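Hypothetical protein MM_2497 (Methanosarcina mazei, PDB 2I5E) probably catalyses the guanylyl transfer from GTP to (2S)-2-phospholactate that gives lactyl-2-diphospho-5'-guanosine, a step of coenzyme F420 biosynthesis. Local coordinates at residues G124-L129 with G143-H149; N133-V139 with I152-Q158; R5-K11 with Q50-P56. One frame throughout, in Å; residues are numbered along the deposited sequence.

Contact 1. Residues G124-L129 with G143-H149; sequences GGTNAL and GSSFLTH
The hydroxyl of T126 stands between two side chains of helix 145-154 and is gripped by both: OG1 lies 2.9 Å from S145 OG and 2.9 Å from H149 ND1, each a hydrogen bond. S145 reaches it with OG tucked between its own backbone N and carbonyl carbon (chi1 56°). The imidazole comes edge-on, with T126 OG1 near its plane, while L129 covers one face: CD2 sits 3.8 Å from the ring centroid, only 2° off the normal, a CH-pi contact almost exactly over the centre. K140 N is bonded to H149 NE2, so both ring nitrogens are engaged, which together with L129 over one face probably fixes the rotation of the ring. This is the close-packed, buried half, where the strand 126-131 meets the first turns of the helix.

Toward G143 and S144 the join loosens and solvent enters. G124 O takes the hydrogen bond of F146 N at 2.8 Å and, at 2.8 Å too, one from a water; that water also accepts from L147 N at 2.8 Å and bonds S144 OG. Although S144 occupies the N-cap position, its side chain makes no capping bond. The F146 ring leads away from the glycines to H184 and I183 of the second subunit, bringing the contact to the dimer interface.

Amides of the first helical turn are thus received from outside the helix, F146 N by G124 O and L147 N by the water, and the positive end of the helix dipole would probably strengthen both bonds.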
loop_
_atom_site.group_PDB
_atom_site.type_symbol
_atom_site.label_atom_id
_atom_site.label_comp_id
_atom_site.label_asym_id
_atom_site.label_seq_id
_atom_site.Cartn_x
_atom_site.Cartn_y
_atom_site.Cartn_z
ATOM N N GLY A 124 8.630 -5.653 -2.102
ATOM C CA GLY A 124 8.542 -7.144 -2.337
ATOM C C GLY A 124 8.620 -8.096 -1.124
ATOM O O GLY A 124 8.806 -9.274 -1.306
ATOM N N GLY A 125 8.451 -7.596 0.116
ATOM C CA GLY A 125 8.357 -8.475 1.307
ATOM C C GLY A 125 7.018 -9.205 1.355
ATOM O O GLY A 125 6.213 -8.986 0.467
ATOM N N THR A 126 6.766 -9.994 2.429
ATOM C CA THR A 126 5.530 -10.809 2.595
ATOM C C THR A 126 5.097 -10.492 3.991
ATOM O O THR A 126 5.868 -10.662 4.923
ATOM C CB THR A 126 5.876 -12.276 2.523
ATOM O OG1 THR A 126 6.451 -12.578 1.230
ATOM C CG2 THR A 126 4.630 -13.161 2.700
ATOM N N ASN A 127 3.911 -9.938 4.134
ATOM C CA ASN A 127 3.447 -9.479 5.447
ATOM C C ASN A 127 2.565 -10.517 6.152
ATOM O O ASN A 127 2.530 -10.556 7.372
ATOM C CB ASN A 127 2.685 -8.121 5.314
ATOM C CG ASN A 127 3.661 -6.916 5.297
ATOM O OD1 ASN A 127 4.861 -7.069 5.547
ATOM N ND2 ASN A 127 3.150 -5.753 5.025
ATOM N N ALA A 128 1.890 -11.385 5.374
ATOM C CA ALA A 128 0.996 -12.382 5.928
ATOM C C ALA A 128 0.947 -13.461 4.853
ATOM O O ALA A 128 0.999 -13.176 3.670
ATOM C CB ALA A 128 -0.460 -11.731 6.151
ATOM N N LEU A 129 0.909 -14.716 5.305
ATOM C CA LEU A 129 0.880 -15.853 4.427
ATOM C C LEU A 129 -0.098 -16.867 5.056
ATOM O O LEU A 129 0.101 -17.277 6.212
ATOM C CB LEU A 129 2.284 -16.445 4.350
ATOM C CG LEU A 129 2.705 -17.374 3.200
ATOM C CD1 LEU A 129 2.241 -16.846 1.788
ATOM C CD2 LEU A 129 4.213 -17.491 3.309
ATOM N N GLY A 143 14.652 -10.718 1.312
ATOM C CA GLY A 143 14.860 -10.519 -0.114
ATOM C C GLY A 143 13.551 -10.361 -0.767
ATOM O O GLY A 143 12.595 -9.758 -0.256
ATOM N N SER A 144 13.490 -10.891 -1.953
ATOM C CA SER A 144 12.328 -10.764 -2.715
ATOM C C SER A 144 11.238 -11.807 -2.405
ATOM O O SER A 144 10.828 -12.516 -3.261
ATOM C CB SER A 144 12.725 -10.836 -4.146
ATOM O OG SER A 144 11.604 -10.473 -4.886
ATOM N N SER A 145 10.671 -11.793 -1.196
ATOM C CA SER A 145 9.948 -12.983 -0.698
ATOM C C SER A 145 8.566 -13.070 -1.276
ATOM O O SER A 145 8.018 -14.141 -1.361
ATOM C CB SER A 145 9.882 -12.996 0.832
ATOM O OG SER A 145 9.284 -11.804 1.395
ATOM N N PHE A 146 7.969 -11.927 -1.603
ATOM C CA PHE A 146 6.611 -11.952 -2.168
ATOM C C PHE A 146 6.621 -12.784 -3.469
ATOM O O PHE A 146 5.846 -13.707 -3.596
ATOM C CB PHE A 146 6.057 -10.518 -2.408
ATOM C CG PHE A 146 4.769 -10.491 -3.211
ATOM C CD1 PHE A 146 3.557 -10.842 -2.606
ATOM C CD2 PHE A 146 4.781 -10.188 -4.578
ATOM C CE1 PHE A 146 2.394 -10.887 -3.323
ATOM C CE2 PHE A 146 3.641 -10.250 -5.331
ATOM C CZ PHE A 146 2.443 -10.546 -4.759
ATOM N N LEU A 147 7.456 -12.394 -4.452
ATOM C CA LEU A 147 7.595 -13.119 -5.750
ATOM C C LEU A 147 8.006 -14.579 -5.492
ATOM O O LEU A 147 7.429 -15.459 -6.040
ATOM C CB LEU A 147 8.601 -12.378 -6.679
ATOM C CG LEU A 147 8.133 -11.014 -7.318
ATOM C CD1 LEU A 147 9.167 -10.288 -8.231
ATOM C CD2 LEU A 147 6.835 -11.188 -8.113
ATOM N N THR A 148 8.929 -14.826 -4.576
ATOM C CA THR A 148 9.333 -16.173 -4.251
ATOM C C THR A 148 8.218 -17.098 -3.744
ATOM O O THR A 148 8.172 -18.291 -4.142
ATOM C CB THR A 148 10.448 -16.149 -3.274
ATOM O OG1 THR A 148 11.509 -15.386 -3.821
ATOM C CG2 THR A 148 11.013 -17.597 -3.085
ATOM N N HIS A 149 7.341 -16.590 -2.854
ATOM C CA HIS A 149 6.175 -17.336 -2.328
ATOM C C HIS A 149 5.057 -17.608 -3.320
ATOM O O HIS A 149 4.304 -18.652 -3.251
ATOM C CB HIS A 149 5.557 -16.573 -1.093
ATOM C CG HIS A 149 6.443 -16.574 0.114
ATOM N ND1 HIS A 149 6.603 -15.472 0.933
ATOM C CD2 HIS A 149 7.147 -17.578 0.698
ATOM C CE1 HIS A 149 7.465 -15.762 1.898
ATOM N NE2 HIS A 149 7.786 -17.039 1.806
HETATM O O HOH W 1 8.899 -10.078 -3.994
#

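Contact 2. Residues N133-V139 with I152-Q158; sequences NPSKYRV and IATDSGQ
A remarkably short amide-to-amide bond joins N133 to Q158: ND2 donates to OE1 in a nearly straight line over 2.6 Å, less than such a bond normally spans, so the distance should be read with caution. The acceptor lies in the amide plane of N133, but the donor is tilted 35° from the carbonyl plane of Q158, and the two amides stand 36° apart. A water that accepts from N133 N also appears to donate to Q158 OE1, at a doubtfully short 2.5 Å. The other end of the glutamine amide is fixed as well, since NE2 donates to S156 OG at 3.1 Å, nearly in its own plane, with K136 CB packed 3.3 Å from Q158 NE2.

The network lies where helix 145-154 ends in a Schellman motif. G157, with positive phi, is the C' residue: Q158 N turns back weakly to A153 O, and G157 N to T154 O. Beyond the helix end, S156 O receives K136 NZ at 3.0 Å, from the loop after strand 126-131.

Next to the polar part the same loop meets the helix with apolar groups. I152 lies between two flat ones: with CG1 beside the backbone N (chi1 -65°), CG2 is set over one face of the Y137 ring, 4.1 Å from its centroid, and CG1 and CD1 lie over one face of the R138 guanidinium, with CG1 3.5 Å from NH2. A153 CB comes to the edge of the Y137 ring, 3.9 Å from CE1. The phenol oxygen has its polar partner in H149, while L129 and I131 of strand 126-131 also touch the Y137 side chain.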
loop_
_atom_site.group_PDB
_atom_site.type_symbol
_atom_site.label_atom_id
_atom_site.label_comp_id
_atom_site.label_asym_id
_atom_site.label_seq_id
_atom_site.Cartn_x
_atom_site.Cartn_y
_atom_site.Cartn_z
ATOM N N ASN A 133 -2.255 -26.014 2.812
ATOM C CA ASN A 133 -1.581 -27.309 2.851
ATOM C C ASN A 133 -0.152 -27.256 3.233
ATOM O O ASN A 133 0.699 -27.387 2.373
ATOM C CB ASN A 133 -1.732 -28.003 1.501
ATOM C CG ASN A 133 -3.164 -27.839 0.908
ATOM O OD1 ASN A 133 -4.209 -28.287 1.500
ATOM N ND2 ASN A 133 -3.234 -27.154 -0.248
ATOM N N PRO A 134 0.164 -27.163 4.502
ATOM C CA PRO A 134 1.537 -26.904 4.914
ATOM C C PRO A 134 2.551 -27.925 4.435
ATOM O O PRO A 134 3.724 -27.676 4.376
ATOM C CB PRO A 134 1.449 -26.904 6.428
ATOM C CG PRO A 134 -0.008 -27.181 6.764
ATOM C CD PRO A 134 -0.792 -26.908 5.576
ATOM N N SER A 135 2.059 -29.087 4.068
ATOM C CA SER A 135 2.902 -30.266 3.793
ATOM C C SER A 135 3.520 -30.056 2.442
ATOM O O SER A 135 4.565 -30.619 2.176
ATOM C CB SER A 135 2.064 -31.596 3.822
ATOM O OG SER A 135 0.808 -31.499 3.122
ATOM N N LYS A 136 2.874 -29.188 1.638
ATOM C CA LYS A 136 3.219 -28.888 0.237
ATOM C C LYS A 136 3.842 -27.491 0.036
ATOM O O LYS A 136 4.073 -27.091 -1.096
ATOM C CB LYS A 136 1.956 -28.983 -0.642
ATOM C CG LYS A 136 1.712 -30.351 -1.289
ATOM C CD LYS A 136 0.811 -30.167 -2.468
ATOM C CE LYS A 136 1.233 -31.022 -3.653
ATOM N NZ LYS A 136 0.510 -30.493 -4.872
ATOM N N TYR A 137 4.111 -26.769 1.122
ATOM C CA TYR A 137 4.615 -25.398 1.076
ATOM C C TYR A 137 5.883 -25.209 1.838
ATOM O O TYR A 137 6.061 -25.817 2.887
ATOM C CB TYR A 137 3.559 -24.419 1.579
ATOM C CG TYR A 137 3.806 -23.032 0.955
ATOM C CD1 TYR A 137 3.464 -22.768 -0.391
ATOM C CD2 TYR A 137 4.426 -22.009 1.703
ATOM C CE1 TYR A 137 3.711 -21.484 -0.961
ATOM C CE2 TYR A 137 4.662 -20.733 1.146
ATOM C CZ TYR A 137 4.328 -20.491 -0.168
ATOM O OH TYR A 137 4.586 -19.243 -0.666
ATOM N N ARG A 138 6.788 -24.366 1.323
ATOM C CA ARG A 138 8.038 -24.018 1.992
ATOM C C ARG A 138 8.150 -22.461 2.013
ATOM O O ARG A 138 7.798 -21.835 1.066
ATOM C CB ARG A 138 9.196 -24.737 1.224
ATOM C CG ARG A 138 10.614 -24.146 1.412
ATOM C CD ARG A 138 11.698 -24.826 0.452
ATOM N NE ARG A 138 11.617 -24.342 -0.946
ATOM C CZ ARG A 138 12.075 -23.153 -1.364
ATOM N NH1 ARG A 138 12.643 -22.338 -0.488
ATOM N NH2 ARG A 138 11.987 -22.774 -2.651
ATOM N N VAL A 139 8.538 -21.818 3.102
ATOM C CA VAL A 139 8.663 -20.376 3.108
ATOM C C VAL A 139 10.112 -19.926 2.900
ATOM O O VAL A 139 11.054 -20.636 3.327
ATOM C CB VAL A 139 8.234 -19.684 4.492
ATOM C CG1 VAL A 139 6.747 -19.973 4.877
ATOM C CG2 VAL A 139 9.178 -20.090 5.596
ATOM N N ILE A 152 6.992 -20.372 -5.345
ATOM C CA ILE A 152 6.905 -21.588 -4.482
ATOM C C ILE A 152 5.491 -22.188 -4.596
ATOM O O ILE A 152 5.360 -23.376 -4.725
ATOM C CB ILE A 152 7.389 -21.414 -2.976
ATOM C CG1 ILE A 152 8.881 -21.104 -2.865
ATOM C CG2 ILE A 152 7.138 -22.724 -2.120
ATOM C CD1 ILE A 152 9.272 -20.363 -1.489
ATOM N N ALA A 153 4.437 -21.373 -4.619
ATOM C CA ALA A 153 3.124 -21.914 -4.712
ATOM C C ALA A 153 2.886 -22.572 -6.075
ATOM O O ALA A 153 2.217 -23.609 -6.169
ATOM C CB ALA A 153 2.054 -20.830 -4.434
ATOM N N THR A 154 3.408 -21.986 -7.151
ATOM C CA THR A 154 2.926 -22.456 -8.437
ATOM C C THR A 154 3.741 -23.684 -8.864
ATOM O O THR A 154 3.121 -24.631 -9.328
ATOM C CB THR A 154 2.852 -21.370 -9.567
ATOM O OG1 THR A 154 4.162 -21.045 -10.037
ATOM C CG2 THR A 154 2.148 -20.094 -9.125
ATOM N N ASP A 155 5.083 -23.619 -8.749
ATOM C CA ASP A 155 5.993 -24.778 -8.776
ATOM C C ASP A 155 5.516 -26.034 -7.979
ATOM O O ASP A 155 6.030 -27.158 -8.210
ATOM C CB ASP A 155 7.383 -24.406 -8.279
ATOM C CG ASP A 155 8.114 -23.436 -9.207
ATOM O OD1 ASP A 155 7.533 -22.957 -10.218
ATOM O OD2 ASP A 155 9.307 -23.161 -8.904
ATOM N N SER A 156 4.557 -25.823 -7.068
ATOM C CA SER A 156 4.004 -26.858 -6.229
ATOM C C SER A 156 2.505 -27.174 -6.519
ATOM O O SER A 156 1.866 -27.945 -5.790
ATOM C CB SER A 156 4.223 -26.516 -4.740
ATOM O OG SER A 156 3.010 -26.147 -4.081
ATOM N N GLY A 157 1.938 -26.617 -7.581
ATOM C CA GLY A 157 0.631 -27.113 -8.027
ATOM C C GLY A 157 -0.497 -26.287 -7.481
ATOM O O GLY A 157 -1.623 -26.302 -8.016
ATOM N N GLN A 158 -0.150 -25.489 -6.486
ATOM C CA GLN A 158 -1.087 -24.743 -5.700
ATOM C C GLN A 158 -1.363 -23.324 -6.232
ATOM O O GLN A 158 -0.454 -22.616 -6.678
ATOM C CB GLN A 158 -0.533 -24.708 -4.308
ATOM C CG GLN A 158 -0.435 -26.163 -3.730
ATOM C CD GLN A 158 -0.312 -26.074 -2.284
ATOM O OE1 GLN A 158 -1.324 -25.923 -1.553
ATOM N NE2 GLN A 158 0.930 -26.043 -1.829
HETATM O O HOH W 2 -1.338 -24.659 0.632
#

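Contact 3. Residues R5-K11 with Q50-P56; sequences RAVIPYK and QVDILSP. With TRS (2-amino-2-hydroxymethyl-propane-1,3-diol), chain D.
The Y10 ring is approached obliquely by I53 CG2, which lies 3.9 Å from Y10 CB; V32 and L36 of helix 25-45 also pack on this side chain. At the other end, the R5 guanidinium has D52 OD2 well out of its plane, 4.6 Å from NH2, so charge alone relates them. Between these ends, strands 5-9 and 50-55 run parallel, joined by alternating bonds: D52 N to A6 O, I8 N to D52 O, L54 N to I8 O and Y10 N to L54 O, the first the straightest at 169°.

On the face of A6, I8, V51 and I53, covered by helix 25-45 of the beta-alpha-beta crossover, I8 CD1 meets V51 CG1 at 3.7 Å. On the other face chi1 71° leaves V7 CG2 anti to the backbone N, touching L54 CB at 3.8 Å, while D52 is held by R68 and Y83.

A Tris molecule, probably from the crystallisation liquor, sits where the strands end. Its O1 lies a doubtfully short 2.5 Å from L54 O and takes a weak bond from Y10 N, 3.3 Å and bent to 127°. With D72 O and K74 O bonded too, backbone carbonyls and one weak N-H probably account for its hold.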
loop_
_atom_site.group_PDB
_atom_site.type_symbol
_atom_site.label_atom_id
_atom_site.label_comp_id
_atom_site.label_asym_id
_atom_site.label_seq_id
_atom_site.Cartn_x
_atom_site.Cartn_y
_atom_site.Cartn_z
ATOM N N ARG A 5 -3.965 -22.868 12.821
ATOM C CA ARG A 5 -3.001 -22.220 13.708
ATOM C C ARG A 5 -2.438 -20.875 13.124
ATOM O O ARG A 5 -2.414 -20.647 11.927
ATOM C CB ARG A 5 -1.887 -23.195 14.082
ATOM C CG ARG A 5 -1.175 -23.704 12.920
ATOM C CD ARG A 5 -0.854 -25.156 13.040
ATOM N NE ARG A 5 0.284 -25.423 13.919
ATOM C CZ ARG A 5 0.235 -26.248 14.962
ATOM N NH1 ARG A 5 -0.897 -26.874 15.250
ATOM N NH2 ARG A 5 1.318 -26.463 15.709
ATOM N N ALA A 6 -2.049 -19.979 14.007
ATOM C CA ALA A 6 -1.441 -18.750 13.554
ATOM C C ALA A 6 -0.184 -18.587 14.355
ATOM O O ALA A 6 -0.256 -18.757 15.569
ATOM C CB ALA A 6 -2.382 -17.536 13.709
ATOM N N VAL A 7 0.910 -18.183 13.661
ATOM C CA VAL A 7 2.263 -17.956 14.190
ATOM C C VAL A 7 2.760 -16.535 13.817
ATOM O O VAL A 7 2.471 -16.003 12.698
ATOM C CB VAL A 7 3.225 -19.091 13.712
ATOM C CG1 VAL A 7 3.571 -19.042 12.227
ATOM C CG2 VAL A 7 4.474 -19.217 14.519
ATOM N N ILE A 8 3.423 -15.911 14.779
ATOM C CA ILE A 8 4.001 -14.575 14.670
ATOM C C ILE A 8 5.468 -14.722 15.023
ATOM O O ILE A 8 5.784 -15.003 16.118
ATOM C CB ILE A 8 3.390 -13.513 15.690
ATOM C CG1 ILE A 8 1.850 -13.330 15.551
ATOM C CG2 ILE A 8 4.065 -12.167 15.599
ATOM C CD1 ILE A 8 1.246 -12.835 16.837
ATOM N N PRO A 9 6.352 -14.633 14.042
ATOM C CA PRO A 9 7.817 -14.497 14.232
ATOM C C PRO A 9 8.132 -13.181 14.955
ATOM O O PRO A 9 7.679 -12.100 14.541
ATOM C CB PRO A 9 8.351 -14.490 12.776
ATOM C CG PRO A 9 7.148 -14.179 11.883
ATOM C CD PRO A 9 5.918 -14.634 12.628
ATOM N N TYR A 10 8.829 -13.233 16.069
ATOM C CA TYR A 10 9.037 -12.030 16.886
ATOM C C TYR A 10 10.372 -12.105 17.658
ATOM O O TYR A 10 10.692 -13.127 18.264
ATOM C CB TYR A 10 7.897 -11.876 17.893
ATOM C CG TYR A 10 7.994 -10.684 18.785
ATOM C CD1 TYR A 10 7.889 -9.366 18.252
ATOM C CD2 TYR A 10 8.188 -10.835 20.186
ATOM C CE1 TYR A 10 7.978 -8.263 19.041
ATOM C CE2 TYR A 10 8.273 -9.702 20.997
ATOM C CZ TYR A 10 8.143 -8.427 20.407
ATOM O OH TYR A 10 8.225 -7.314 21.149
ATOM N N LYS A 11 11.135 -11.019 17.672
ATOM C CA LYS A 11 12.307 -10.893 18.557
ATOM C C LYS A 11 12.333 -9.453 19.020
ATOM O O LYS A 11 12.554 -8.541 18.196
ATOM C CB LYS A 11 13.605 -11.321 17.803
ATOM C CG LYS A 11 15.008 -10.914 18.392
ATOM C CD LYS A 11 16.151 -11.742 17.654
ATOM C CE LYS A 11 17.659 -11.393 17.860
ATOM N NZ LYS A 11 17.947 -11.079 19.244
ATOM N N GLN A 50 -5.951 -20.512 18.813
ATOM C CA GLN A 50 -4.650 -20.089 19.376
ATOM C C GLN A 50 -3.522 -19.624 18.433
ATOM O O GLN A 50 -3.384 -20.007 17.259
ATOM C CB GLN A 50 -4.200 -20.910 20.659
ATOM C CG GLN A 50 -2.743 -21.576 20.731
ATOM C CD GLN A 50 -2.737 -23.016 21.390
ATOM O OE1 GLN A 50 -2.078 -23.255 22.428
ATOM N NE2 GLN A 50 -3.443 -23.970 20.756
ATOM N N VAL A 51 -2.745 -18.747 19.035
ATOM C CA VAL A 51 -1.759 -17.944 18.385
ATOM C C VAL A 51 -0.485 -18.378 19.033
ATOM O O VAL A 51 -0.395 -18.404 20.246
ATOM C CB VAL A 51 -2.053 -16.475 18.677
ATOM C CG1 VAL A 51 -0.967 -15.557 18.138
ATOM C CG2 VAL A 51 -3.422 -16.109 18.146
ATOM N N ASP A 52 0.500 -18.726 18.220
ATOM C CA ASP A 52 1.851 -18.960 18.705
ATOM C C ASP A 52 2.771 -17.757 18.404
ATOM O O ASP A 52 2.617 -17.051 17.367
ATOM C CB ASP A 52 2.377 -20.215 18.006
ATOM C CG ASP A 52 1.416 -21.406 18.156
ATOM O OD1 ASP A 52 0.948 -21.627 19.285
ATOM O OD2 ASP A 52 1.137 -22.108 17.167
ATOM N N ILE A 53 3.766 -17.518 19.235
ATOM C CA ILE A 53 4.693 -16.452 18.927
ATOM C C ILE A 53 5.943 -17.203 18.787
ATOM O O ILE A 53 6.233 -17.948 19.662
ATOM C CB ILE A 53 4.777 -15.499 20.091
ATOM C CG1 ILE A 53 3.448 -14.791 20.264
ATOM C CG2 ILE A 53 5.877 -14.533 19.884
ATOM C CD1 ILE A 53 3.399 -13.995 21.491
ATOM N N LEU A 54 6.694 -17.083 17.702
ATOM C CA LEU A 54 7.904 -17.882 17.568
ATOM C C LEU A 54 9.112 -16.940 17.673
ATOM O O LEU A 54 9.346 -16.068 16.807
ATOM C CB LEU A 54 7.819 -18.614 16.223
ATOM C CG LEU A 54 8.902 -19.589 15.791
ATOM C CD1 LEU A 54 8.704 -20.892 16.592
ATOM C CD2 LEU A 54 8.680 -19.800 14.334
ATOM N N SER A 55 9.839 -17.082 18.766
ATOM C CA SER A 55 10.827 -16.141 19.256
ATOM C C SER A 55 12.084 -16.929 19.697
ATOM O O SER A 55 11.948 -18.089 20.203
ATOM C CB SER A 55 10.214 -15.452 20.449
ATOM O OG SER A 55 11.151 -14.710 21.163
ATOM N N PRO A 56 13.285 -16.362 19.483
ATOM C CA PRO A 56 14.537 -17.094 19.824
ATOM C C PRO A 56 14.906 -17.048 21.311
ATOM O O PRO A 56 15.809 -17.782 21.772
ATOM C CB PRO A 56 15.596 -16.406 18.958
ATOM C CG PRO A 56 15.132 -14.947 18.837
ATOM C CD PRO A 56 13.554 -15.028 18.895
HETATM C C TRS D . 12.435 -17.241 14.807
HETATM C C1 TRS D . 11.164 -16.542 14.389
HETATM C C2 TRS D . 12.307 -17.749 16.228
HETATM C C3 TRS D . 13.586 -16.238 14.694
HETATM N N TRS D . 12.550 -18.331 13.836
HETATM O O1 TRS D . 11.136 -15.427 15.218
HETATM O O2 TRS D . 13.514 -17.369 16.797
HETATM O O3 TRS D . 14.851 -16.789 14.553
#

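Overall arrangement
Contacts 1 and 2 share helix 145-154 and touch directly: Y137 OH of contact 2 lies 2.7 Å from H149 O of contact 1, a probable hydrogen bond, and L129 CD2 packs 3.9 Å from V139 CG1. Their centres are 14 Å apart, and their segments alternate along the chain. Contact 3 closes earlier in the sequence and stands apart, its centre 18 Å from that of contact 1 and 21 Å from that of contact 2, with nearest atoms about 7 Å away in each case. The mixed central sheet, of the GT-A kind, connects contacts 1 and 3. Tris molecules near G125 and at the ends of strands 5-9 and 50-55 may mark pockets, though neither identifies the GTP site.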